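Local coordinates for protein NAD-dependent epimerase/dehydratase (Bacteroides thetaiotaomicron, PDB 3DHN) that probably binds NAD or NADP on a Rossmann fold and may act as an oxidoreductase or epimerase, its exact reaction remaining unestablished, at residues 112-116 and 159-164; 55-61 and 91-95; 21-25 and 43-48; 96-100 and 149-155. The contacts are given in a common frame with arbitrary orientation. Residues are numbered along the deposited sequence.

Overall arrangement
All four contacts lie in one Rossmann-type domain. Contacts 2 and 4 share helix 87-101 on one face of its mainly parallel sheet. Their centres are about 12 Å apart, and they touch where L58 CD1 comes 3.5 Å from G98 N and V61 CG1 3.8 Å from G98 CA. Contact 4 meets contact 1, about 19 Å away between centres, through L149 CD1 and F159 CD1 at 3.6 Å. Contact 1 joins the loop after strand 106-110 to the end of strand 156-161 and its following loop, where Rossmann enzymes generally bind cofactor. Contact 3 packs helix 14-25 on the loop leading into outer strand 48-51, across the chain's centre from contact 1, about 26 Å between centres.

Contact 1: 112-116 and 159-164; sequences GAGSL and FFSPAA
Residues 112-116 form a loop: G112 is extended (phi/psi -133/180), and A113 to L116 make a type I turn (L116 N to A113 O, 3.0 Å). F159 and F160 are in strand conformation, and the chain stays extended to A163 before turning at A164. CA atoms of G112 and S161 approach to 4.8 Å, of A113 and A164 to 5.2 Å. S161, chi1 m, donates from OG to G112 O (2.8 Å), the one hydrogen bond across the segments; R214 NH1 hydrogen-bonds to the OG of both S161 and S115. F159 CZ (chi1 t) and P162 CD each lie 3.8 Å from G112 N, and S115 OG is at the F159 ring edge, 4.2 Å from CE2. L116 (mt) places CD2 3.9 Å from S161 CB and CD1 3.7 Å from P162 O, and A113 CB reaches A164 CA at 3.7 Å. The loop after strand 106-110 meeting the end of strand 156-161 and its following loop is typical of Rossmann folds, usually bordering the cofactor cleft.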
# COMPACT_ATOMS: atom_id res chain seq x y z
N GLY A 112 -5.22 1.45 -4.45
CA GLY A 112 -6.54 2.05 -4.25
C GLY A 112 -7.61 1.13 -4.80
O GLY A 112 -7.30 0.07 -5.33
N ALA A 113 -8.87 1.54 -4.69
CA ALA A 113 -9.98 0.72 -5.18
C ALA A 113 -10.43 1.13 -6.58
O ALA A 113 -11.18 0.41 -7.23
CB ALA A 113 -11.15 0.80 -4.21
N GLY A 114 -9.95 2.28 -7.03
CA GLY A 114 -10.33 2.78 -8.33
C GLY A 114 -10.18 1.83 -9.51
O GLY A 114 -11.05 1.78 -10.39
N SER A 115 -9.08 1.08 -9.56
CA SER A 115 -8.84 0.17 -10.67
C SER A 115 -9.53 -1.18 -10.58
O SER A 115 -9.43 -2.00 -11.49
CB SER A 115 -7.33 -0.05 -10.86
OG SER A 115 -6.73 -0.53 -9.68
N LEU A 116 -10.24 -1.42 -9.47
CA LEU A 116 -10.94 -2.68 -9.29
C LEU A 116 -12.20 -2.72 -10.16
O LEU A 116 -12.80 -1.68 -10.43
CB LEU A 116 -11.35 -2.85 -7.81
CG LEU A 116 -10.23 -3.11 -6.79
CD1 LEU A 116 -10.79 -3.04 -5.38
CD2 LEU A 116 -9.60 -4.48 -7.05
N PHE A 159 0.77 -4.70 -5.86
CA PHE A 159 -0.09 -3.54 -5.66
C PHE A 159 -1.29 -4.07 -4.87
O PHE A 159 -2.06 -4.90 -5.38
CB PHE A 159 -0.54 -3.00 -7.03
CG PHE A 159 -1.24 -1.67 -6.99
CD1 PHE A 159 -0.55 -0.51 -6.65
CD2 PHE A 159 -2.58 -1.57 -7.38
CE1 PHE A 159 -1.19 0.75 -6.71
CE2 PHE A 159 -3.23 -0.34 -7.44
CZ PHE A 159 -2.53 0.83 -7.11
N PHE A 160 -1.47 -3.62 -3.63
CA PHE A 160 -2.56 -4.11 -2.79
C PHE A 160 -3.76 -3.15 -2.73
O PHE A 160 -3.75 -2.16 -1.99
CB PHE A 160 -2.00 -4.41 -1.38
CG PHE A 160 -2.94 -5.19 -0.48
CD1 PHE A 160 -4.02 -5.89 -1.00
CD2 PHE A 160 -2.70 -5.24 0.90
CE1 PHE A 160 -4.87 -6.63 -0.15
CE2 PHE A 160 -3.54 -5.97 1.75
CZ PHE A 160 -4.62 -6.67 1.22
N SER A 161 -4.77 -3.44 -3.53
CA SER A 161 -5.99 -2.63 -3.59
C SER A 161 -6.92 -2.88 -2.41
O SER A 161 -7.47 -3.98 -2.27
CB SER A 161 -6.79 -2.93 -4.87
OG SER A 161 -6.17 -2.44 -6.05
N PRO A 162 -7.11 -1.88 -1.53
CA PRO A 162 -8.00 -2.06 -0.38
C PRO A 162 -9.45 -2.04 -0.86
O PRO A 162 -9.71 -1.80 -2.04
CB PRO A 162 -7.70 -0.83 0.48
CG PRO A 162 -7.34 0.22 -0.56
CD PRO A 162 -6.45 -0.56 -1.49
N ALA A 163 -10.39 -2.28 0.05
CA ALA A 163 -11.82 -2.23 -0.29
C ALA A 163 -12.19 -0.76 -0.52
O ALA A 163 -11.49 0.13 -0.06
CB ALA A 163 -12.66 -2.81 0.86
N ALA A 164 -13.30 -0.52 -1.21
CA ALA A 164 -13.73 0.85 -1.51
C ALA A 164 -13.84 1.76 -0.29
O ALA A 164 -13.55 2.95 -0.37
CB ALA A 164 -15.05 0.85 -2.28

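Contact 2: 55-61 and 91-95; sequences VSSLDEV and VYLTI
The loop and first turn of helix 58-65 lie against one side of helix 87-101. V55 and S56 form a turn with near-helical angles, and S57 (phi/psi -102/116) is extended before the helix. S57 is the N-cap, its OG accepting from E60 N at 3.2 Å, and V61 N bonds to S57 O at 3.1 Å. The closest CA pairs are S56 with V91 (5.4 Å), L58 with T94 (5.5 Å) and V61 with I95 (6.3 Å). Along helical residues 91-95, V91 (chi1 t) comes first, its CG1 only 3.3 Å from CG1 of V55, whose chi1 of 112° lies between rotamer wells; V91 CG2 grazes S56 CB at 4.4 Å. Y92 points away, and its side chain touches M109 of strand 106-110 and L141 and F144 of helix 135-149. T94, chi1 m, points toward the loop: its CG2 lies 3.6 Å from S56 O, 3.8 Å from S57 C and 3.4 Å from L58 N. The T94 hydroxyl bonds to K90 O of its own helix. I95 (mt) extends CD1 to 3.7 Å from V55 CG2, and its O is 3.6 Å from V61 CG1. F75 packs on V55, V91 and I95. Neighbouring helices thus pack on one face of a Rossmann sheet. With no hydrogen bond across it, the contact is apolar packing, tight between V55 and V91, with a threonine methyl against backbone.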
# COMPACT_ATOMS: atom_id res chain seq x y z
N VAL A 55 10.78 12.07 -0.58
CA VAL A 55 10.19 11.08 -1.47
C VAL A 55 10.17 11.48 -2.95
O VAL A 55 10.06 10.61 -3.82
CB VAL A 55 8.76 10.71 -1.00
CG1 VAL A 55 7.72 11.20 -2.00
CG2 VAL A 55 8.64 9.22 -0.80
N SER A 56 10.28 12.77 -3.24
CA SER A 56 10.28 13.24 -4.63
C SER A 56 11.68 13.23 -5.23
O SER A 56 11.86 13.48 -6.43
CB SER A 56 9.69 14.66 -4.71
OG SER A 56 10.62 15.64 -4.27
N SER A 57 12.68 12.92 -4.40
CA SER A 57 14.07 12.86 -4.82
C SER A 57 14.55 11.43 -5.02
O SER A 57 14.61 10.64 -4.07
CB SER A 57 14.96 13.54 -3.77
OG SER A 57 16.30 13.12 -3.90
N LEU A 58 14.89 11.09 -6.26
CA LEU A 58 15.36 9.75 -6.60
C LEU A 58 16.55 9.33 -5.75
O LEU A 58 16.57 8.23 -5.20
CB LEU A 58 15.74 9.68 -8.09
CG LEU A 58 16.31 8.36 -8.62
CD1 LEU A 58 15.20 7.32 -8.70
CD2 LEU A 58 16.91 8.59 -10.00
N ASP A 59 17.53 10.22 -5.64
CA ASP A 59 18.73 9.91 -4.86
C ASP A 59 18.45 9.67 -3.38
O ASP A 59 19.12 8.84 -2.76
CB ASP A 59 19.77 11.02 -5.02
CG ASP A 59 20.16 11.25 -6.47
OD1 ASP A 59 20.10 10.28 -7.26
OD2 ASP A 59 20.54 12.39 -6.81
N GLU A 60 17.48 10.38 -2.81
CA GLU A 60 17.16 10.19 -1.40
C GLU A 60 16.41 8.88 -1.16
O GLU A 60 16.65 8.19 -0.17
CB GLU A 60 16.37 11.39 -0.87
CG GLU A 60 17.23 12.63 -0.65
CD GLU A 60 16.48 13.77 0.01
OE1 GLU A 60 15.91 13.56 1.10
OE2 GLU A 60 16.46 14.88 -0.56
N VAL A 61 15.51 8.52 -2.07
CA VAL A 61 14.77 7.27 -1.94
C VAL A 61 15.74 6.09 -2.09
O VAL A 61 15.66 5.11 -1.35
CB VAL A 61 13.67 7.13 -3.02
CG1 VAL A 61 13.03 5.75 -2.93
CG2 VAL A 61 12.62 8.22 -2.83
N VAL A 91 5.65 11.33 -8.69
CA VAL A 91 6.24 10.90 -7.42
C VAL A 91 6.14 9.39 -7.22
O VAL A 91 7.06 8.78 -6.65
CB VAL A 91 5.59 11.61 -6.22
CG1 VAL A 91 6.11 11.02 -4.93
CG2 VAL A 91 5.90 13.10 -6.27
N TYR A 92 5.04 8.79 -7.66
CA TYR A 92 4.87 7.34 -7.53
C TYR A 92 6.00 6.65 -8.28
O TYR A 92 6.53 5.63 -7.83
CB TYR A 92 3.52 6.88 -8.11
CG TYR A 92 2.29 7.25 -7.30
CD1 TYR A 92 2.29 7.16 -5.91
CD2 TYR A 92 1.10 7.64 -7.94
CE1 TYR A 92 1.15 7.45 -5.17
CE2 TYR A 92 -0.04 7.93 -7.21
CZ TYR A 92 -0.01 7.84 -5.82
OH TYR A 92 -1.14 8.14 -5.08
N LEU A 93 6.37 7.22 -9.42
CA LEU A 93 7.44 6.68 -10.26
C LEU A 93 8.81 6.80 -9.61
O LEU A 93 9.59 5.85 -9.61
CB LEU A 93 7.49 7.39 -11.61
CG LEU A 93 7.01 6.62 -12.84
CD1 LEU A 93 7.36 7.41 -14.10
CD2 LEU A 93 7.66 5.24 -12.90
N THR A 94 9.11 7.98 -9.07
CA THR A 94 10.40 8.23 -8.42
C THR A 94 10.65 7.23 -7.30
O THR A 94 11.78 6.80 -7.09
CB THR A 94 10.45 9.66 -7.83
OG1 THR A 94 10.30 10.62 -8.88
CG2 THR A 94 11.78 9.90 -7.12
N ILE A 95 9.60 6.86 -6.58
CA ILE A 95 9.72 5.91 -5.48
C ILE A 95 10.14 4.52 -5.94
O ILE A 95 11.12 3.96 -5.44
CB ILE A 95 8.40 5.81 -4.68
CG1 ILE A 95 8.16 7.13 -3.94
CG2 ILE A 95 8.47 4.65 -3.69
CD1 ILE A 95 6.78 7.23 -3.27

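Contact 3: 21-25 and 43-48; sequences LNEAL and IENEHL
A helical turn faces the loop that leads into strand 48-51. Residues 21-25 end helix 14-25, with L25 N bonded to L21 O at 3.2 Å. Residues 43-48 run extended from I43 to N45, then make a type I turn from N45 to L48, closed by L48 N to N45 O at 3.2 Å. Within it N45 OD1 accepts from H47 N in an Asx turn, modelled very short at 2.3 Å. CA separations are wide, 8.7 Å for N22 and I43 and 7.3 Å for L25 and H47, so side chains bridge the gap. L21 (chi1 t, chi2 p) points at the loop, its CD2 4.1 Å from I43 CD1 and its CD1 3.9 Å from L48 CD1. N22 lays the end of its side chain beside I43. E23 instead forms salt bridges with R27 and R171, and A24 packs on V31 and I202. L25 (mt) has the most surface buried, 84 Å²: CD1 is 4.1 Å from I43 CG2, and CD2 lies 3.7 Å from H47 O, 4.2 Å from L48 CB and 4.1 Å from N45 OD1. The loop links strands 30-34 and 48-51 of the Rossmann sheet without an intervening helix. No hydrogen bond spans the segments; leucine and isoleucine side chains make a modest apolar seam near the surface, while the bonds of N45 OD1 and O stay within the loop and the backbone of H47 also bonds to V31.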
# COMPACT_ATOMS: atom_id res chain seq x y z
N LEU A 21 3.09 0.06 10.38
CA LEU A 21 4.25 0.20 11.25
C LEU A 21 4.15 -0.69 12.49
O LEU A 21 5.07 -1.43 12.80
CB LEU A 21 4.40 1.67 11.66
CG LEU A 21 5.62 2.06 12.50
CD1 LEU A 21 6.90 1.57 11.83
CD2 LEU A 21 5.65 3.58 12.65
N ASN A 22 3.02 -0.61 13.18
CA ASN A 22 2.78 -1.39 14.39
C ASN A 22 2.66 -2.89 14.11
O ASN A 22 3.20 -3.72 14.86
CB ASN A 22 1.52 -0.89 15.10
CG ASN A 22 1.69 0.52 15.64
OD1 ASN A 22 0.88 1.42 15.36
ND2 ASN A 22 2.74 0.74 16.41
N GLU A 23 1.96 -3.25 13.04
CA GLU A 23 1.79 -4.65 12.67
C GLU A 23 3.12 -5.33 12.34
O GLU A 23 3.33 -6.49 12.69
CB GLU A 23 0.84 -4.77 11.48
CG GLU A 23 0.63 -6.17 10.94
CD GLU A 23 -0.25 -7.03 11.83
OE1 GLU A 23 -1.09 -6.47 12.56
OE2 GLU A 23 -0.12 -8.28 11.77
N ALA A 24 4.02 -4.61 11.68
CA ALA A 24 5.32 -5.17 11.31
C ALA A 24 6.24 -5.35 12.52
O ALA A 24 6.95 -6.35 12.63
CB ALA A 24 5.99 -4.30 10.27
N LEU A 25 6.25 -4.38 13.42
CA LEU A 25 7.11 -4.47 14.61
C LEU A 25 6.61 -5.60 15.51
O LEU A 25 7.41 -6.37 16.04
CB LEU A 25 7.12 -3.15 15.37
CG LEU A 25 7.76 -1.97 14.63
CD1 LEU A 25 7.40 -0.67 15.34
CD2 LEU A 25 9.28 -2.16 14.57
N ILE A 43 6.83 5.73 19.24
CA ILE A 43 7.04 4.31 19.46
C ILE A 43 8.47 4.08 19.94
O ILE A 43 9.43 4.65 19.40
CB ILE A 43 6.80 3.50 18.17
CG1 ILE A 43 5.30 3.48 17.86
CG2 ILE A 43 7.34 2.09 18.32
CD1 ILE A 43 4.94 2.75 16.59
N GLU A 44 8.61 3.24 20.96
CA GLU A 44 9.91 2.93 21.53
C GLU A 44 10.17 1.44 21.32
O GLU A 44 9.48 0.59 21.89
CB GLU A 44 9.90 3.29 23.01
CG GLU A 44 11.25 3.51 23.64
CD GLU A 44 11.13 4.08 25.04
OE1 GLU A 44 10.74 5.27 25.18
OE2 GLU A 44 11.41 3.35 26.01
N ASN A 45 11.17 1.13 20.49
CA ASN A 45 11.51 -0.25 20.16
C ASN A 45 12.89 -0.29 19.50
O ASN A 45 13.18 0.51 18.61
CB ASN A 45 10.44 -0.81 19.22
CG ASN A 45 10.83 -2.13 18.58
OD1 ASN A 45 11.78 -2.19 17.81
ND2 ASN A 45 10.08 -3.18 18.88
N GLU A 46 13.75 -1.21 19.93
CA GLU A 46 15.10 -1.29 19.39
C GLU A 46 15.17 -1.75 17.93
O GLU A 46 16.21 -1.65 17.29
CB GLU A 46 15.97 -2.20 20.25
CG GLU A 46 15.61 -3.68 20.19
CD GLU A 46 16.75 -4.57 20.62
OE1 GLU A 46 17.83 -4.03 20.99
OE2 GLU A 46 16.59 -5.81 20.59
N HIS A 47 14.06 -2.26 17.40
CA HIS A 47 14.01 -2.72 16.02
C HIS A 47 13.44 -1.62 15.12
O HIS A 47 12.98 -1.90 14.02
CB HIS A 47 13.13 -3.96 15.90
CG HIS A 47 13.74 -5.20 16.49
ND1 HIS A 47 14.21 -5.25 17.78
CD2 HIS A 47 13.93 -6.43 15.96
CE1 HIS A 47 14.67 -6.47 18.03
NE2 HIS A 47 14.51 -7.20 16.94
N LEU A 48 13.46 -0.38 15.60
CA LEU A 48 12.91 0.73 14.84
C LEU A 48 13.82 1.94 14.64
O LEU A 48 14.44 2.43 15.59
CB LEU A 48 11.60 1.21 15.48
CG LEU A 48 10.91 2.44 14.87
CD1 LEU A 48 10.40 2.11 13.47
CD2 LEU A 48 9.75 2.88 15.76

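Contact 4: 96-100 and 149-155; sequences IDGVK and LMKEKEI
A partly buried contact, an apolar patch edged by a salt bridge, joins the last part of helix 87-101 to the loop that leads from helix 135-149 into strand 156-161. Residues 96-100 are helical, K100 N bonding to I96 O at 3.0 Å. L149 to E152 form a type I turn, with E152 N to L149 O at 3.1 Å. K153 and E154 turn again (psi near 0) before I155 becomes extended (phi/psi -162/154); the CA atoms of K100 and I155 are 6.8 Å apart. I96 (tt) points at the loop and brings CD1 to 3.7 Å from L149 CD2 and 4.3 Å from I155 CG2. V99, chi1 t, sets CG1 3.9 Å from I155 CD1; F107 of strand 106-110 packs under I96, V99 and I155. The loop closes the beta-alpha-beta crossover from strand 106-110 through helix 135-149 to the adjacent parallel strand 156-161, a standard Rossmann unit, so the contact ties that connection to the neighbouring helix. K100 (mtmt) passes along this patch, bent at chi3, its CG 4.0 Å from I155 CD1, and its NZ makes a salt bridge to E152 OE2 at 2.6 Å. The same NZ also forms a salt bridge with D97 OD1 at 3.2 Å, weak as a hydrogen bond, giving a three-residue salt-bridge network. E152 OE1 accepts from E154 N at 3.1 Å, within the loop.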
# COMPACT_ATOMS: atom_id res chain seq x y z
N ILE A 96 9.40 3.95 -6.90
CA ILE A 96 9.72 2.61 -7.37
C ILE A 96 11.07 2.57 -8.08
O ILE A 96 11.81 1.59 -7.98
CB ILE A 96 8.62 2.05 -8.31
CG1 ILE A 96 8.91 0.57 -8.62
CG2 ILE A 96 8.55 2.85 -9.60
CD1 ILE A 96 7.72 -0.19 -9.19
N ASP A 97 11.41 3.65 -8.78
CA ASP A 97 12.69 3.70 -9.47
C ASP A 97 13.81 3.88 -8.45
O ASP A 97 14.94 3.43 -8.66
CB ASP A 97 12.71 4.83 -10.50
CG ASP A 97 11.77 4.55 -11.66
OD1 ASP A 97 11.54 3.36 -11.97
OD2 ASP A 97 11.28 5.52 -12.28
N GLY A 98 13.50 4.52 -7.32
CA GLY A 98 14.51 4.70 -6.30
C GLY A 98 14.77 3.37 -5.63
O GLY A 98 15.90 3.04 -5.27
N VAL A 99 13.71 2.58 -5.47
CA VAL A 99 13.81 1.26 -4.86
C VAL A 99 14.59 0.29 -5.75
O VAL A 99 15.36 -0.53 -5.26
CB VAL A 99 12.40 0.69 -4.57
CG1 VAL A 99 12.51 -0.74 -4.09
CG2 VAL A 99 11.70 1.54 -3.51
N LYS A 100 14.38 0.38 -7.06
CA LYS A 100 15.09 -0.49 -7.99
C LYS A 100 16.58 -0.14 -8.04
O LYS A 100 17.43 -1.03 -8.05
CB LYS A 100 14.49 -0.38 -9.40
CG LYS A 100 13.15 -1.08 -9.57
CD LYS A 100 12.70 -1.10 -11.03
CE LYS A 100 12.49 0.31 -11.57
NZ LYS A 100 11.97 0.33 -12.96
N LEU A 149 2.83 0.24 -13.62
CA LEU A 149 3.11 -1.01 -12.94
C LEU A 149 2.90 -2.23 -13.81
O LEU A 149 3.69 -3.17 -13.77
CB LEU A 149 2.26 -1.15 -11.67
CG LEU A 149 2.76 -0.39 -10.43
CD1 LEU A 149 1.91 -0.78 -9.22
CD2 LEU A 149 4.22 -0.71 -10.16
N MSE A 150 1.85 -2.21 -14.62
CA MSE A 150 1.55 -3.35 -15.49
C MSE A 150 2.62 -3.68 -16.52
O MSE A 150 2.58 -4.74 -17.13
CB MSE A 150 0.21 -3.13 -16.21
CG MSE A 150 -1.00 -3.42 -15.34
SE MSE A 150 -1.01 -5.24 -14.64
CE MSE A 150 -1.89 -6.14 -16.12
N LYS A 151 3.60 -2.79 -16.70
CA LYS A 151 4.66 -3.04 -17.66
C LYS A 151 6.02 -3.28 -17.00
O LYS A 151 6.99 -3.58 -17.68
CB LYS A 151 4.78 -1.87 -18.63
CG LYS A 151 3.56 -1.71 -19.53
CD LYS A 151 3.65 -0.41 -20.33
CE LYS A 151 2.29 -0.02 -20.87
NZ LYS A 151 2.16 1.46 -20.89
N GLU A 152 6.07 -3.15 -15.68
CA GLU A 152 7.30 -3.34 -14.92
C GLU A 152 7.67 -4.81 -14.75
O GLU A 152 6.86 -5.62 -14.29
CB GLU A 152 7.14 -2.69 -13.54
CG GLU A 152 8.33 -2.83 -12.62
CD GLU A 152 9.55 -2.08 -13.12
OE1 GLU A 152 10.25 -2.60 -14.01
OE2 GLU A 152 9.79 -0.96 -12.62
N LYS A 153 8.91 -5.15 -15.09
CA LYS A 153 9.37 -6.53 -14.97
C LYS A 153 10.71 -6.62 -14.25
O LYS A 153 11.20 -7.71 -13.99
CB LYS A 153 9.50 -7.19 -16.35
CG LYS A 153 8.19 -7.43 -17.08
CD LYS A 153 8.37 -8.44 -18.20
CE LYS A 153 7.05 -8.78 -18.87
NZ LYS A 153 6.46 -7.61 -19.58
N GLU A 154 11.28 -5.47 -13.92
CA GLU A 154 12.59 -5.47 -13.27
C GLU A 154 12.59 -5.49 -11.75
O GLU A 154 13.60 -5.22 -11.12
CB GLU A 154 13.41 -4.29 -13.81
CG GLU A 154 13.49 -4.29 -15.34
CD GLU A 154 14.51 -3.31 -15.90
OE1 GLU A 154 15.72 -3.63 -15.89
OE2 GLU A 154 14.10 -2.21 -16.33
N ILE A 155 11.44 -5.82 -11.16
CA ILE A 155 11.33 -5.94 -9.71
C ILE A 155 10.08 -6.75 -9.40
O ILE A 155 9.15 -6.80 -10.20
CB ILE A 155 11.23 -4.55 -9.02
CG1 ILE A 155 11.37 -4.72 -7.50
CG2 ILE A 155 9.88 -3.89 -9.35
CD1 ILE A 155 11.51 -3.40 -6.76